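Local atomic coordinates of Card1 endonuclease domain-containing protein (Vibrio cholerae, PDB entry 1XMX), a protein that is of unknown function but has a Card1-like endonuclease domain of the PDDEXK clan and may bind nucleic acid. Residues I32-H37 and F60-G65; G8-D13 and H37-I42; S69-A74 and R98-S103. All coordinates share one frame; numbering follows the deposited sequence.

Contact 1 of 3, residues I32-H37 and F60-G65; sequences IFIGDH and FEIPAG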
loop_
_atom_site.group_PDB
_atom_site.type_symbol
_atom_site.label_atom_id
_atom_site.label_comp_id
_atom_site.label_asym_id
_atom_site.label_seq_id
_atom_site.Cartn_x
_atom_site.Cartn_y
_atom_site.Cartn_z
ATOM N N ILE A 32 16.419 12.098 16.485
ATOM C CA ILE A 32 17.759 12.002 15.917
ATOM C C ILE A 32 17.904 10.600 15.449
ATOM O O ILE A 32 17.737 9.634 16.236
ATOM C CB ILE A 32 18.852 12.304 17.004
ATOM C CG1 ILE A 32 18.661 13.735 17.492
ATOM C CG2 ILE A 32 20.307 12.017 16.520
ATOM C CD1 ILE A 32 19.419 14.083 18.706
ATOM N N PHE A 33 18.183 10.486 14.150
ATOM C CA PHE A 33 18.389 9.174 13.545
ATOM C C PHE A 33 19.886 8.926 13.603
ATOM O O PHE A 33 20.655 9.823 13.349
ATOM C CB PHE A 33 17.930 9.186 12.093
ATOM C CG PHE A 33 16.456 9.354 11.916
ATOM C CD1 PHE A 33 15.593 8.283 12.125
ATOM C CD2 PHE A 33 15.940 10.553 11.483
ATOM C CE1 PHE A 33 14.212 8.428 11.917
ATOM C CE2 PHE A 33 14.563 10.703 11.288
ATOM C CZ PHE A 33 13.713 9.642 11.494
ATOM N N ILE A 34 20.275 7.715 13.951
ATOM C CA ILE A 34 21.665 7.282 13.941
ATOM C C ILE A 34 21.836 6.388 12.696
ATOM O O ILE A 34 20.982 5.566 12.426
ATOM C CB ILE A 34 21.974 6.465 15.209
ATOM C CG1 ILE A 34 22.084 7.392 16.416
ATOM C CG2 ILE A 34 23.286 5.627 15.071
ATOM C CD1 ILE A 34 21.820 6.689 17.725
ATOM N N GLY A 35 22.889 6.588 11.896
ATOM C CA GLY A 35 23.074 5.791 10.678
ATOM C C GLY A 35 24.509 5.968 10.189
ATOM O O GLY A 35 25.244 6.822 10.700
ATOM N N ASP A 36 24.914 5.187 9.188
ATOM C CA ASP A 36 26.196 5.423 8.554
ATOM C C ASP A 36 26.071 6.328 7.337
ATOM O O ASP A 36 24.951 6.647 6.916
ATOM C CB ASP A 36 26.899 4.106 8.246
ATOM C CG ASP A 36 26.258 3.336 7.108
ATOM O OD1 ASP A 36 25.678 3.915 6.189
ATOM O OD2 ASP A 36 26.367 2.116 7.102
ATOM N N HIS A 37 27.198 6.756 6.778
ATOM C CA HIS A 37 27.135 7.747 5.722
ATOM C C HIS A 37 26.272 7.359 4.536
ATOM O O HIS A 37 25.529 8.200 4.027
ATOM C CB HIS A 37 28.499 8.265 5.273
ATOM C CG HIS A 37 28.384 9.358 4.259
ATOM N ND1 HIS A 37 27.868 10.608 4.566
ATOM C CD2 HIS A 37 28.649 9.380 2.929
ATOM C CE1 HIS A 37 27.824 11.350 3.473
ATOM N NE2 HIS A 37 28.314 10.639 2.469
ATOM N N PHE A 60 22.813 11.623 13.009
ATOM C CA PHE A 60 24.069 11.484 13.719
ATOM C C PHE A 60 24.745 10.252 13.124
ATOM O O PHE A 60 24.205 9.140 13.169
ATOM C CB PHE A 60 23.834 11.338 15.224
ATOM C CG PHE A 60 25.094 11.011 16.003
ATOM C CD1 PHE A 60 25.474 9.689 16.237
ATOM C CD2 PHE A 60 25.897 12.030 16.499
ATOM C CE1 PHE A 60 26.655 9.404 16.928
ATOM C CE2 PHE A 60 27.075 11.745 17.239
ATOM C CZ PHE A 60 27.438 10.423 17.426
ATOM N N GLU A 61 25.936 10.453 12.552
ATOM C CA GLU A 61 26.607 9.391 11.788
ATOM C C GLU A 61 27.556 8.609 12.629
ATOM O O GLU A 61 28.498 9.178 13.207
ATOM C CB GLU A 61 27.434 9.967 10.637
ATOM C CG GLU A 61 26.795 9.765 9.310
ATOM C CD GLU A 61 27.572 10.354 8.167
ATOM O OE1 GLU A 61 28.850 10.281 8.173
ATOM O OE2 GLU A 61 26.883 10.879 7.252
ATOM N N ILE A 62 27.361 7.295 12.637
ATOM C CA ILE A 62 28.320 6.432 13.273
ATOM C C ILE A 62 29.259 5.927 12.210
ATOM O O ILE A 62 28.991 6.003 11.028
ATOM C CB ILE A 62 27.675 5.229 13.982
ATOM C CG1 ILE A 62 26.541 4.685 13.135
ATOM C CG2 ILE A 62 27.116 5.635 15.429
ATOM C CD1 ILE A 62 26.241 3.179 13.317
ATOM N N PRO A 63 30.378 5.379 12.638
ATOM C CA PRO A 63 31.240 4.839 11.629
ATOM C C PRO A 63 30.554 3.597 11.082
ATOM O O PRO A 63 29.684 3.016 11.714
ATOM C CB PRO A 63 32.544 4.536 12.401
ATOM C CG PRO A 63 32.177 4.481 13.850
ATOM C CD PRO A 63 30.877 5.207 14.023
ATOM N N ALA A 64 30.903 3.224 9.884
ATOM C CA ALA A 64 30.173 2.168 9.165
ATOM C C ALA A 64 30.673 0.722 9.427
ATOM O O ALA A 64 29.933 -0.224 9.224
ATOM C CB ALA A 64 30.178 2.490 7.656
ATOM N N GLY A 65 31.902 0.551 9.890
ATOM C CA GLY A 65 32.390 -0.778 10.237
ATOM C C GLY A 65 31.611 -1.493 11.325
ATOM O O GLY A 65 30.702 -0.922 11.982
HETATM O O HOH W 1 29.519 6.502 8.213
#
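I34 faces F60 and G35 faces E61 as parallel bridge pairs, the two strands of a beta-alpha-beta unit whose helix, 40-52, lies between them in sequence. The backbone ladder runs from F60 N to F33 O (2.8 Å), through G35 N to F60 O (3.1 Å), to I62 N on G35 O (2.9 Å). The first of these bonds is nearly straight, 169° at the hydrogen. The G35 carbonyl oxygen, besides accepting from I62 N, touches the CG1 methylene of I62.

On the face that helix 68-85 covers, branched I34 has work for both arms. With CG1 anti to its carbonyl carbon (chi1 -75°), that branch runs alongside the F60 side chain, and the ring's CD1 lies 4.1 Å from I34 CG1. The other branch, I34 CG2, meets I62 CG2 at 3.8 Å. I32 CG2 backs the F60 CB methylene at 3.8 Å. Past the last bridge pair, the D36 CB methylene packs against the A64 CB methyl (3.7 Å), while the D36 carboxylate pairs with R100. A water takes the H37 N-H and gives to I62 O. On the opposite face of the sheet, the long E61 chain carries its carboxylate to H37, where OE2 accepts from ND1 at 2.9 Å; OE2 lies almost in the imidazole plane, while ND1 approaches on the syn side, about 30° out of the carboxylate plane.

Contact 2 of 3, residues G8-D13 and H37-I42; sequences GIIDQD and HTQTVI
I10 O takes two donors: a water at 3.1 Å and, through a weak bond of 3.4 Å, the side-chain NE2 of Q39. The same water also donates to Q39 OE1 at 2.8 Å, so it bridges the backbone carbonyl and the amide. This is the C-terminal edge of a Rossmann-like sheet, where the loop after strand 4-9 lies against the start of helix 40-52; the arrangement is consistent with a CARF-type domain, whose ligand site lies at this edge. Glutamine suits the spot because its amide can give and accept at once: OE1 also receives the backbone N-H of D36, which helps to fix the amide's rotation.

Beneath the amide the contact is apolar. With I10 CG1 anti to the carbonyl carbon (chi1 -77°), CG2 is left anti to the backbone N, and there it touches both Q39 NE2 and, at 3.6 Å, I42 CG2; the two isoleucines lie alongside each other, pointing opposite ways. Their branched side chains pack the loop against the helix, and I10 also reaches Y43 and L46 of that helix. Toward solvent, the Q12 chain is bent at chi2 (-63°), and its NE2 lies 3.5 Å from I42 CD1. The Q12 and Q39 amides are nearly coplanar, but their meeting is plain packing. Q39 is the N-cap; at the first residue of the helix, T40 OG1 donates to H37 O at 2.7 Å, in the carbonyl plane on a lone pair, while T40 N gives that oxygen a second bond.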
loop_
_atom_site.group_PDB
_atom_site.type_symbol
_atom_site.label_atom_id
_atom_site.label_comp_id
_atom_site.label_asym_id
_atom_site.label_seq_id
_atom_site.Cartn_x
_atom_site.Cartn_y
_atom_site.Cartn_z
ATOM N N GLY A 8 16.503 6.968 16.994
ATOM C CA GLY A 8 16.198 5.727 16.274
ATOM C C GLY A 8 17.351 5.349 15.405
ATOM O O GLY A 8 18.189 6.199 15.112
ATOM N N ILE A 9 17.448 4.069 15.040
ATOM C CA ILE A 9 18.584 3.598 14.236
ATOM C C ILE A 9 18.037 3.304 12.837
ATOM O O ILE A 9 17.139 2.489 12.679
ATOM C CB ILE A 9 19.264 2.313 14.783
ATOM C CG1 ILE A 9 19.626 2.403 16.293
ATOM C CG2 ILE A 9 20.553 2.014 13.986
ATOM C CD1 ILE A 9 20.483 3.435 16.577
ATOM N N ILE A 10 18.524 4.028 11.838
ATOM C CA ILE A 10 18.062 3.803 10.477
ATOM C C ILE A 10 18.391 2.386 10.002
ATOM O O ILE A 10 19.483 1.842 10.260
ATOM C CB ILE A 10 18.643 4.857 9.477
ATOM C CG1 ILE A 10 17.907 6.212 9.602
ATOM C CG2 ILE A 10 18.501 4.357 7.980
ATOM C CD1 ILE A 10 18.648 7.340 8.949
ATOM N N ASP A 11 17.435 1.786 9.301
ATOM C CA ASP A 11 17.732 0.612 8.501
ATOM C C ASP A 11 16.977 0.673 7.169
ATOM O O ASP A 11 16.477 1.728 6.830
ATOM C CB ASP A 11 17.560 -0.708 9.285
ATOM C CG ASP A 11 16.107 -1.054 9.597
ATOM O OD1 ASP A 11 15.187 -0.419 9.036
ATOM O OD2 ASP A 11 15.898 -1.979 10.418
ATOM N N GLN A 12 16.941 -0.429 6.409
ATOM C CA GLN A 12 16.299 -0.432 5.110
ATOM C C GLN A 12 14.782 -0.514 5.226
ATOM O O GLN A 12 14.085 -0.222 4.297
ATOM C CB GLN A 12 16.835 -1.555 4.234
ATOM C CG GLN A 12 18.368 -1.630 4.214
ATOM C CD GLN A 12 19.099 -0.391 3.619
ATOM O OE1 GLN A 12 18.982 -0.120 2.410
ATOM N NE2 GLN A 12 19.904 0.332 4.470
ATOM N N ASP A 13 14.259 -0.870 6.385
ATOM C CA ASP A 13 12.812 -0.713 6.584
ATOM C C ASP A 13 12.477 0.091 7.850
ATOM O O ASP A 13 12.194 -0.498 8.870
ATOM C CB ASP A 13 12.173 -2.114 6.606
ATOM C CG ASP A 13 10.716 -2.078 6.769
ATOM O OD1 ASP A 13 10.109 -1.032 7.121
ATOM O OD2 ASP A 13 10.134 -3.114 6.561
ATOM N N HIS A 37 27.198 6.756 6.778
ATOM C CA HIS A 37 27.135 7.747 5.722
ATOM C C HIS A 37 26.272 7.359 4.536
ATOM O O HIS A 37 25.529 8.200 4.027
ATOM C CB HIS A 37 28.499 8.265 5.273
ATOM C CG HIS A 37 28.384 9.358 4.259
ATOM N ND1 HIS A 37 27.868 10.608 4.566
ATOM C CD2 HIS A 37 28.649 9.380 2.929
ATOM C CE1 HIS A 37 27.824 11.350 3.473
ATOM N NE2 HIS A 37 28.314 10.639 2.469
ATOM N N THR A 38 26.317 6.093 4.115
ATOM C CA THR A 38 25.533 5.646 2.980
ATOM C C THR A 38 24.000 5.671 3.271
ATOM O O THR A 38 23.215 5.452 2.393
ATOM C CB THR A 38 25.895 4.215 2.511
ATOM O OG1 THR A 38 25.296 3.272 3.399
ATOM C CG2 THR A 38 27.396 3.998 2.426
ATOM N N GLN A 39 23.589 5.929 4.493
ATOM C CA GLN A 39 22.173 5.979 4.791
ATOM C C GLN A 39 21.629 7.428 4.828
ATOM O O GLN A 39 20.476 7.650 5.211
ATOM C CB GLN A 39 21.923 5.263 6.125
ATOM C CG GLN A 39 22.181 3.792 5.996
ATOM C CD GLN A 39 22.019 3.073 7.301
ATOM O OE1 GLN A 39 22.627 3.469 8.304
ATOM N NE2 GLN A 39 21.165 2.054 7.325
ATOM N N THR A 40 22.456 8.392 4.434
ATOM C CA THR A 40 22.040 9.796 4.274
ATOM C C THR A 40 20.739 9.935 3.440
ATOM O O THR A 40 19.837 10.748 3.744
ATOM C CB THR A 40 23.179 10.602 3.556
ATOM O OG1 THR A 40 24.348 10.616 4.372
ATOM C CG2 THR A 40 22.736 12.038 3.295
ATOM N N VAL A 41 20.625 9.130 2.392
ATOM C CA VAL A 41 19.444 9.250 1.507
ATOM C C VAL A 41 18.143 8.774 2.225
ATOM O O VAL A 41 17.108 9.425 2.132
ATOM C CB VAL A 41 19.688 8.564 0.139
ATOM C CG1 VAL A 41 19.960 7.042 0.361
ATOM C CG2 VAL A 41 18.502 8.859 -0.834
ATOM N N ILE A 42 18.229 7.655 2.971
ATOM C CA ILE A 42 17.137 7.176 3.788
ATOM C C ILE A 42 16.766 8.274 4.778
ATOM O O ILE A 42 15.585 8.648 4.900
ATOM C CB ILE A 42 17.482 5.849 4.556
ATOM C CG1 ILE A 42 17.909 4.733 3.573
ATOM C CG2 ILE A 42 16.282 5.364 5.329
ATOM C CD1 ILE A 42 18.582 3.525 4.267
HETATM O O HOH W 2 22.530 2.236 10.808
#

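Contact 3 of 3, residues S69-A74 and R98-S103; sequences SAIKSA and RHRLLS
I71 fills the tight, buried part of this helix pair. Its CD1 methyl lies 3.8 Å from R100 CG and 3.9 Å from H99 CD2, and its CG2 rests against S103 CB at 3.9 Å. A branched aliphatic residue suits this place because its two arms meet successive turns of helix 98-110. The axes come within 9.4 Å and cross at -45°. S103, being small, lets I71 and K72 lie close to its backbone, with K72 CA 5.3 Å from S103 CA. The serine hydroxyl stays inside its own helix: with OG beside the backbone N (chi1 -59°), it donates to H99 O at 2.8 Å. S103 N reaches the same oxygen from the other face of the carbonyl plane, so a buried polar group is satisfied without a partner from the facing helix. R100 CG, meanwhile, lies over one face of the H99 ring, toward its rim.

The solvent side belongs to partly exposed K72, whose methylenes still pack closely. Its extended chain passes S103, with CG 3.6 Å from S103 CB and CE 3.7 Å from S103 CA, before its charged end pairs with E106. Lysine fits such a border, since its methylenes can pack while the ammonium reaches a polar partner; a formic acid molecule is bound close by. Both helices cover the same face of the sheet, where R100 extends past I62 toward D36, which follows G35 in the chain of the neighbouring strand.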
loop_
_atom_site.group_PDB
_atom_site.type_symbol
_atom_site.label_atom_id
_atom_site.label_comp_id
_atom_site.label_asym_id
_atom_site.label_seq_id
_atom_site.Cartn_x
_atom_site.Cartn_y
_atom_site.Cartn_z
ATOM N N SER A 69 32.904 -1.295 19.809
ATOM C CA SER A 69 33.461 -0.355 20.791
ATOM C C SER A 69 33.624 1.060 20.189
ATOM O O SER A 69 33.460 2.039 20.887
ATOM C CB SER A 69 34.717 -0.888 21.516
ATOM O OG SER A 69 35.907 -0.713 20.766
ATOM N N ALA A 70 33.849 1.156 18.878
ATOM C CA ALA A 70 33.798 2.455 18.150
ATOM C C ALA A 70 32.355 3.007 17.996
ATOM O O ALA A 70 32.111 4.204 18.164
ATOM C CB ALA A 70 34.493 2.344 16.773
ATOM N N ILE A 71 31.394 2.147 17.670
ATOM C CA ILE A 71 29.973 2.578 17.695
ATOM C C ILE A 71 29.522 3.072 19.091
ATOM O O ILE A 71 28.948 4.174 19.216
ATOM C CB ILE A 71 29.017 1.461 17.166
ATOM C CG1 ILE A 71 29.410 1.038 15.748
ATOM C CG2 ILE A 71 27.517 1.922 17.213
ATOM C CD1 ILE A 71 28.625 -0.213 15.268
ATOM N N LYS A 72 29.769 2.289 20.137
ATOM C CA LYS A 72 29.407 2.670 21.499
ATOM C C LYS A 72 30.075 3.967 21.919
ATOM O O LYS A 72 29.528 4.774 22.664
ATOM C CB LYS A 72 29.855 1.586 22.491
ATOM C CG LYS A 72 28.994 0.338 22.437
ATOM C CD LYS A 72 29.263 -0.656 23.585
ATOM C CE LYS A 72 28.357 -1.891 23.339
ATOM N NZ LYS A 72 28.558 -3.070 24.267
ATOM N N SER A 73 31.329 4.118 21.516
ATOM C CA SER A 73 32.016 5.369 21.729
ATOM C C SER A 73 31.331 6.591 21.027
ATOM O O SER A 73 31.183 7.668 21.644
ATOM C CB SER A 73 33.436 5.208 21.242
ATOM O OG SER A 73 34.221 5.857 22.152
ATOM N N ALA A 74 30.944 6.435 19.754
ATOM C CA ALA A 74 30.279 7.522 19.043
ATOM C C ALA A 74 28.961 7.839 19.746
ATOM O O ALA A 74 28.647 8.985 20.004
ATOM C CB ALA A 74 30.046 7.138 17.520
ATOM N N ARG A 98 21.509 -5.556 14.298
ATOM C CA ARG A 98 21.567 -5.868 15.730
ATOM C C ARG A 98 22.834 -5.392 16.423
ATOM O O ARG A 98 22.759 -4.997 17.553
ATOM C CB ARG A 98 21.159 -7.325 16.030
ATOM C CG ARG A 98 19.660 -7.547 15.682
ATOM C CD ARG A 98 19.314 -9.012 15.418
ATOM N NE ARG A 98 17.896 -9.138 15.049
ATOM C CZ ARG A 98 17.434 -9.047 13.800
ATOM N NH1 ARG A 98 18.276 -8.841 12.781
ATOM N NH2 ARG A 98 16.140 -9.165 13.566
ATOM N N HIS A 99 23.976 -5.357 15.728
ATOM C CA HIS A 99 25.195 -4.864 16.330
ATOM C C HIS A 99 25.093 -3.400 16.724
ATOM O O HIS A 99 25.480 -3.026 17.802
ATOM C CB HIS A 99 26.466 -5.163 15.482
ATOM C CG HIS A 99 26.598 -4.336 14.237
ATOM N ND1 HIS A 99 25.588 -4.211 13.300
ATOM C CD2 HIS A 99 27.662 -3.667 13.725
ATOM C CE1 HIS A 99 26.005 -3.450 12.304
ATOM N NE2 HIS A 99 27.262 -3.115 12.529
ATOM N N ARG A 100 24.589 -2.570 15.841
ATOM C CA ARG A 100 24.384 -1.159 16.167
ATOM C C ARG A 100 23.275 -1.049 17.229
ATOM O O ARG A 100 23.371 -0.227 18.115
ATOM C CB ARG A 100 23.964 -0.395 14.884
ATOM C CG ARG A 100 25.083 -0.341 13.814
ATOM C CD ARG A 100 24.605 0.046 12.430
ATOM N NE ARG A 100 25.714 0.142 11.470
ATOM C CZ ARG A 100 25.548 0.306 10.153
ATOM N NH1 ARG A 100 24.328 0.333 9.640
ATOM N NH2 ARG A 100 26.580 0.409 9.345
ATOM N N LEU A 101 22.190 -1.816 17.075
ATOM C CA LEU A 101 21.035 -1.733 18.014
ATOM C C LEU A 101 21.443 -1.981 19.433
ATOM O O LEU A 101 21.086 -1.221 20.307
ATOM C CB LEU A 101 19.900 -2.717 17.667
ATOM C CG LEU A 101 18.625 -2.695 18.518
ATOM C CD1 LEU A 101 17.825 -1.409 18.208
ATOM C CD2 LEU A 101 17.715 -3.886 18.232
ATOM N N LEU A 102 22.196 -3.064 19.652
ATOM C CA LEU A 102 22.606 -3.444 20.978
ATOM C C LEU A 102 23.711 -2.549 21.547
ATOM O O LEU A 102 23.821 -2.430 22.752
ATOM C CB LEU A 102 23.029 -4.909 21.036
ATOM C CG LEU A 102 21.890 -5.860 20.688
ATOM C CD1 LEU A 102 22.371 -7.262 20.851
ATOM C CD2 LEU A 102 20.741 -5.573 21.618
ATOM N N SER A 103 24.499 -1.905 20.692
ATOM C CA SER A 103 25.474 -0.933 21.173
ATOM C C SER A 103 24.726 0.291 21.702
ATOM O O SER A 103 25.009 0.737 22.793
ATOM C CB SER A 103 26.409 -0.485 20.050
ATOM O OG SER A 103 27.106 -1.589 19.516
#

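How the contacts relate
From the N terminus, segment 8-13 opens contact 2 at the end of strand 4-9. Contact 1 opens at 32-37 before contact 2 closes at 37-42, and itself closes at 60-65; the two therefore cross, share H37, and bind three neighbouring parallel strands and helix 40-52 into one unit. I34 joins them directly, its N and O probably bonded to G8 O and I10 N. Contact 3 follows in series, closing the loop from helix 68-85 through strand 88-92 to helix 98-110 on the other side of the sheet from helix 40-52. R100 links it back to contact 1.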